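PDB 2H8O: geranyltranstransferase from Agrobacterium tumefaciens, which probably catalyses the condensation of geranyl diphosphate with isopentenyl diphosphate to give farnesyl diphosphate, as a polyprenyl synthetase family enzyme. Local coordinates for residues 298-301 / 302-305; 232-236 / 237-241. One frame throughout, in Å; residues are numbered along the deposited sequence.

Interaction 1. Residues 298-301 / 302-305; sequences AREK and LQEQ
Glu300 and Glu304 sit one helical turn apart and bring their carboxylates close together. OE1 of Glu300 lies 3.0 Å from OE2 of Glu304. The two groups are normally both negative and both atoms are acceptors, so the pair is a close approach of like charges and not a hydrogen bond. The two side chains cross at about a right angle, with their carboxylate planes turned 63° apart. Glu300 reaches this place through a bend about CB-CG (chi2 58°), which swings its carboxylate along the helix toward Glu304. Its OE1 also rests 3.3 Å from CG of Glu304. The closeness would probably favour protonation of one of the pair.

The backbone of the same turn is a regular alpha-helix. Four successive i to i+4 bonds join the segments: Leu302 N to Ala298 O, Gln303 N to Arg299 O, Glu304 N to Glu300 O and Gln305 N to Lys301 O. The longest of the four runs from Gln303 N to Arg299 O, 3.2 Å. All belong to helix 295-312, part of the largely helical fold of the polyprenyl synthetase family. The inner face of this helix packs on helix 241-267, where Ala298 meets Leu264, and Lys301 and Leu302 both meet Leu260.

Van der Waals contacts come mainly from the methylenes of Lys301. Its chain is bent at each torsion after the first (chi2 57°), which keeps them close to the helix. CG of Lys301 lies 3.4 Å from NE2 of Gln305, and CE of Lys301 lies 3.5 Å from OE1 of Glu304. The ammonium itself stands off: NZ of Lys301 is 4.7 Å from OE1 of Glu304, too far for a salt bridge. Gln305 is buried, and its OE1 is hydrogen-bonded to the hydroxyl of Ser257 on helix 241-267.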
ATOM      1  N   ALA A 298      30.051   3.262 -19.903  1.00 29.47           N
ATOM      2  CA  ALA A 298      28.912   3.872 -19.213  1.00 29.34           C
ATOM      3  C   ALA A 298      28.607   5.273 -19.742  1.00 29.45           C
ATOM      4  O   ALA A 298      27.449   5.629 -19.946  1.00 28.71           O
ATOM      5  CB  ALA A 298      29.156   3.900 -17.710  1.00 29.17           C
ATOM      6  N   ARG A 299      29.641   6.066 -19.980  1.00 29.33           N
ATOM      7  CA  ARG A 299      29.440   7.429 -20.456  1.00 30.03           C
ATOM      8  C   ARG A 299      28.873   7.459 -21.877  1.00 29.64           C
ATOM      9  O   ARG A 299      28.032   8.300 -22.194  1.00 29.30           O
ATOM     10  CB  ARG A 299      30.730   8.261 -20.313  1.00 30.50           C
ATOM     11  CG  ARG A 299      31.098   8.520 -18.841  1.00 31.30           C
ATOM     12  CD  ARG A 299      32.135   9.630 -18.656  1.00 32.46           C
ATOM     13  NE  ARG A 299      32.673   9.647 -17.293  1.00 33.93           N
ATOM     14  CZ  ARG A 299      32.028  10.094 -16.208  1.00 35.71           C
ATOM     15  NH1 ARG A 299      30.793  10.593 -16.283  1.00 36.38           N
ATOM     16  NH2 ARG A 299      32.628  10.043 -15.018  1.00 35.66           N
ATOM     17  N   GLU A 300      29.309   6.534 -22.726  1.00 29.56           N
ATOM     18  CA  GLU A 300      28.753   6.420 -24.077  1.00 29.40           C
ATOM     19  C   GLU A 300      27.297   5.930 -24.033  1.00 28.70           C
ATOM     20  O   GLU A 300      26.453   6.452 -24.750  1.00 27.83           O
ATOM     21  CB  GLU A 300      29.619   5.498 -24.951  1.00 29.73           C
ATOM     22  CG  GLU A 300      28.989   5.052 -26.283  1.00 31.03           C
ATOM     23  CD  GLU A 300      28.601   6.205 -27.206  1.00 34.96           C
ATOM     24  OE1 GLU A 300      27.745   5.980 -28.092  1.00 36.92           O
ATOM     25  OE2 GLU A 300      29.143   7.326 -27.058  1.00 38.04           O
ATOM     26  N   LYS A 301      27.016   4.945 -23.186  1.00 28.62           N
ATOM     27  CA  LYS A 301      25.657   4.410 -23.056  1.00 28.53           C
ATOM     28  C   LYS A 301      24.691   5.482 -22.527  1.00 28.02           C
ATOM     29  O   LYS A 301      23.559   5.573 -22.991  1.00 26.70           O
ATOM     30  CB  LYS A 301      25.651   3.156 -22.174  1.00 28.89           C
ATOM     31  CG  LYS A 301      24.290   2.467 -21.992  1.00 30.15           C
ATOM     32  CD  LYS A 301      23.622   2.059 -23.323  1.00 33.75           C
ATOM     33  CE  LYS A 301      24.262   0.857 -23.990  1.00 35.97           C
ATOM     34  NZ  LYS A 301      23.677  -0.444 -23.517  1.00 38.21           N
ATOM     35  N   LEU A 302      25.147   6.304 -21.582  1.00 27.86           N
ATOM     36  CA  LEU A 302      24.343   7.450 -21.104  1.00 28.42           C
ATOM     37  C   LEU A 302      23.982   8.378 -22.247  1.00 28.18           C
ATOM     38  O   LEU A 302      22.844   8.795 -22.392  1.00 27.96           O
ATOM     39  CB  LEU A 302      25.114   8.280 -20.073  1.00 28.34           C
ATOM     40  CG  LEU A 302      24.910   8.035 -18.593  1.00 29.76           C
ATOM     41  CD1 LEU A 302      25.802   8.995 -17.817  1.00 28.49           C
ATOM     42  CD2 LEU A 302      23.436   8.222 -18.202  1.00 28.88           C
ATOM     43  N   GLN A 303      24.987   8.733 -23.042  1.00 28.60           N
ATOM     44  CA  GLN A 303      24.802   9.606 -24.184  1.00 29.39           C
ATOM     45  C   GLN A 303      23.788   9.003 -25.163  1.00 29.07           C
ATOM     46  O   GLN A 303      22.945   9.714 -25.698  1.00 28.72           O
ATOM     47  CB  GLN A 303      26.149   9.812 -24.882  1.00 29.78           C
ATOM     48  CG  GLN A 303      26.317  11.131 -25.608  1.00 31.63           C
ATOM     49  CD  GLN A 303      27.706  11.286 -26.243  1.00 32.02           C
ATOM     50  OE1 GLN A 303      28.493  10.339 -26.292  1.00 36.28           O
ATOM     51  NE2 GLN A 303      28.002  12.488 -26.734  1.00 35.27           N
ATOM     52  N   GLU A 304      23.892   7.697 -25.400  1.00 29.16           N
ATOM     53  CA  GLU A 304      22.968   6.973 -26.274  1.00 29.44           C
ATOM     54  C   GLU A 304      21.535   7.045 -25.759  1.00 28.60           C
ATOM     55  O   GLU A 304      20.611   7.302 -26.525  1.00 28.58           O
ATOM     56  CB  GLU A 304      23.361   5.496 -26.395  1.00 29.43           C
ATOM     57  CG  GLU A 304      24.605   5.230 -27.227  1.00 32.06           C
ATOM     58  CD  GLU A 304      25.069   3.776 -27.141  1.00 32.36           C
ATOM     59  OE1 GLU A 304      24.252   2.888 -26.784  1.00 37.51           O
ATOM     60  OE2 GLU A 304      26.259   3.515 -27.437  1.00 39.57           O
ATOM     61  N   GLN A 305      21.366   6.808 -24.463  1.00 27.98           N
ATOM     62  CA  GLN A 305      20.034   6.815 -23.839  1.00 27.80           C
ATOM     63  C   GLN A 305      19.358   8.181 -23.885  1.00 27.17           C
ATOM     64  O   GLN A 305      18.138   8.261 -24.059  1.00 26.81           O
ATOM     65  CB  GLN A 305      20.113   6.298 -22.401  1.00 28.28           C
ATOM     66  CG  GLN A 305      20.276   4.800 -22.356  1.00 28.31           C
ATOM     67  CD  GLN A 305      20.818   4.292 -21.057  1.00 29.06           C
ATOM     68  OE1 GLN A 305      21.037   5.057 -20.112  1.00 32.88           O
ATOM     69  NE2 GLN A 305      21.034   2.986 -20.988  1.00 28.92           N
TER

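Interaction 2. Residues 232-236 / 237-241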
ATOM      1  N   ALA A 232       2.305   7.282 -16.461  1.00 14.81           N
ATOM      2  CA  ALA A 232       1.135   7.841 -15.787  1.00 15.78           C
ATOM      3  C   ALA A 232       0.530   9.032 -16.516  1.00 15.36           C
ATOM      4  O   ALA A 232      -0.687   9.221 -16.489  1.00 16.54           O
ATOM      5  CB  ALA A 232       1.483   8.235 -14.357  1.00 13.89           C
ATOM      6  N   GLY A 233       1.368   9.854 -17.140  1.00 16.24           N
ATOM      7  CA  GLY A 233       0.858  11.007 -17.868  1.00 17.07           C
ATOM      8  C   GLY A 233      -0.078  10.599 -18.992  1.00 16.91           C
ATOM      9  O   GLY A 233      -1.134  11.216 -19.202  1.00 18.54           O
ATOM     10  N   ALA A 234       0.317   9.557 -19.726  1.00 18.38           N
ATOM     11  CA  ALA A 234      -0.508   8.983 -20.785  1.00 17.80           C
ATOM     12  C   ALA A 234      -1.802   8.380 -20.231  1.00 18.23           C
ATOM     13  O   ALA A 234      -2.875   8.575 -20.803  1.00 18.98           O
ATOM     14  CB  ALA A 234       0.278   7.936 -21.563  1.00 18.08           C
ATOM     15  N   ILE A 235      -1.722   7.676 -19.104  1.00 17.64           N
ATOM     16  CA  ILE A 235      -2.931   7.123 -18.488  1.00 17.35           C
ATOM     17  C   ILE A 235      -3.895   8.248 -18.059  1.00 17.62           C
ATOM     18  O   ILE A 235      -5.106   8.207 -18.326  1.00 18.59           O
ATOM     19  CB  ILE A 235      -2.587   6.235 -17.275  1.00 17.11           C
ATOM     20  CG1 ILE A 235      -1.781   5.031 -17.738  1.00 16.78           C
ATOM     21  CG2 ILE A 235      -3.862   5.795 -16.572  1.00 17.40           C
ATOM     22  CD1 ILE A 235      -1.312   4.184 -16.594  1.00 15.89           C
ATOM     23  N   ILE A 236      -3.350   9.268 -17.415  1.00 17.55           N
ATOM     24  CA  ILE A 236      -4.131  10.412 -16.951  1.00 17.07           C
ATOM     25  C   ILE A 236      -4.749  11.168 -18.143  1.00 17.54           C
ATOM     26  O   ILE A 236      -5.876  11.620 -18.067  1.00 17.52           O
ATOM     27  CB  ILE A 236      -3.235  11.358 -16.141  1.00 17.07           C
ATOM     28  CG1 ILE A 236      -2.846  10.709 -14.792  1.00 16.62           C
ATOM     29  CG2 ILE A 236      -3.919  12.732 -15.944  1.00 15.96           C
ATOM     30  CD1 ILE A 236      -1.648  11.385 -14.080  1.00 17.11           C
ATOM     31  N   ALA A 237      -3.984  11.316 -19.216  1.00 17.79           N
ATOM     32  CA  ALA A 237      -4.434  12.090 -20.390  1.00 19.45           C
ATOM     33  C   ALA A 237      -5.441  11.310 -21.238  1.00 20.41           C
ATOM     34  O   ALA A 237      -6.078  11.889 -22.135  1.00 21.91           O
ATOM     35  CB  ALA A 237      -3.249  12.513 -21.231  1.00 19.37           C
ATOM     36  N   GLY A 238      -5.594  10.017 -20.974  1.00 21.50           N
ATOM     37  CA  GLY A 238      -6.487   9.156 -21.748  1.00 21.90           C
ATOM     38  C   GLY A 238      -5.934   8.869 -23.133  1.00 22.50           C
ATOM     39  O   GLY A 238      -6.687   8.767 -24.107  1.00 23.39           O
ATOM     40  N   SER A 239      -4.614   8.733 -23.217  1.00 23.16           N
ATOM     41  CA  SER A 239      -3.899   8.505 -24.476  1.00 23.36           C
ATOM     42  C   SER A 239      -4.202   7.142 -25.065  1.00 23.46           C
ATOM     43  O   SER A 239      -4.541   6.202 -24.337  1.00 22.13           O
ATOM     44  CB  SER A 239      -2.389   8.558 -24.228  1.00 23.87           C
ATOM     45  OG  SER A 239      -2.001   9.834 -23.757  1.00 25.47           O
ATOM     46  N   ASN A 240      -4.039   7.010 -26.382  1.00 23.97           N
ATOM     47  CA  ASN A 240      -4.133   5.690 -27.003  1.00 24.51           C
ATOM     48  C   ASN A 240      -2.963   4.795 -26.604  1.00 25.03           C
ATOM     49  O   ASN A 240      -1.984   5.269 -26.009  1.00 24.97           O
ATOM     50  CB  ASN A 240      -4.306   5.783 -28.534  1.00 24.88           C
ATOM     51  CG  ASN A 240      -3.094   6.335 -29.263  1.00 25.55           C
ATOM     52  OD1 ASN A 240      -1.964   6.259 -28.805  1.00 27.39           O
ATOM     53  ND2 ASN A 240      -3.340   6.850 -30.469  1.00 29.12           N
ATOM     54  N   GLN A 241      -3.083   3.500 -26.884  1.00 24.95           N
ATOM     55  CA  GLN A 241      -2.063   2.522 -26.503  1.00 25.17           C
ATOM     56  C   GLN A 241      -0.665   2.897 -26.983  1.00 24.68           C
ATOM     57  O   GLN A 241       0.304   2.756 -26.249  1.00 23.51           O
ATOM     58  CB  GLN A 241      -2.412   1.127 -27.038  1.00 25.87           C
ATOM     59  CG  GLN A 241      -3.450   0.421 -26.214  1.00 27.52           C
ATOM     60  CD  GLN A 241      -3.561  -1.059 -26.534  1.00 27.45           C
ATOM     61  OE1 GLN A 241      -3.664  -1.459 -27.702  1.00 31.77           O
ATOM     62  NE2 GLN A 241      -3.568  -1.881 -25.488  1.00 31.36           N
TER
HETATM   63  O   HOH W   1      -3.968   5.547 -21.724  1.00 31.52           O
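Ala237, Ala234 and Ser239 carry the contact that ends helix 211-237. Ala237 meets one atom, Gly233 O, in two ways. Its N donates to Gly233 O at 2.9 Å, an i to i+4 bond of the last turn. Its CB lies close to the same carbonyl oxygen, 3.2 Å from Gly233 O. The methyl group also touches Leu100, in the loop after helix 88-99.

Ala234 supplies the main acceptor. Its O takes the N-H of Ser239 at 3.0 Å, in a nearly straight bond with an N-H...O angle of 169°. This is an i to i+5 bond. Inside it, Gly238 N donates to Ile235 O at 3.2 Å, a poorer bond in which the donor stands above the carbonyl plane. The two bonds, with the positive phi of Gly238 (72°), form a Schellman motif. A water adds to the grip on Ala234 O: it donates to Ser239 O and, weakly, to Ala234 O.

Ser239 turns back over the helix end. Its OG lies beside its own backbone N (chi1 -62°), which sets the hydroxyl alongside Ala234. There OG is 3.4 Å from Ala234 CA, while CB of Ser239 is 3.8 Å from Ala234 CB. The polar partner of the hydroxyl is Glu243 in the next helix, whose OE1 is hydrogen-bonded to it. Asn240 follows as the N-cap of that helix, with its OD1 accepting from Glu243 N.

The closing carbonyls of a helix have no further turn to bond to. Here Ser239 N, Gly238 N and a water take up those of Ala234 and Ile235, and Arg177 bonds to Ile236 O. The chain thus turns back into helix 241-267 with these acceptors engaged.

Interaction 2 comes first along the chain and interaction 1 later. Their centres are 28 Å apart, and their nearest atoms about 18 Å, so they do not touch. Interaction 2 is the turn between helices 211-237 and 241-267. Interaction 1 lies in the first two-thirds of helix 295-312, toward the outside of the helical bundle. Helix 241-267 links them: it starts at the turn of residues 237-241, and its later residues pack against residues 298-305. Both contacts belong to the polyprenyl synthetase fold. One sets where a helix ends and the next begins; the other is a regular turn of a peripheral helix laid against that same neighbour.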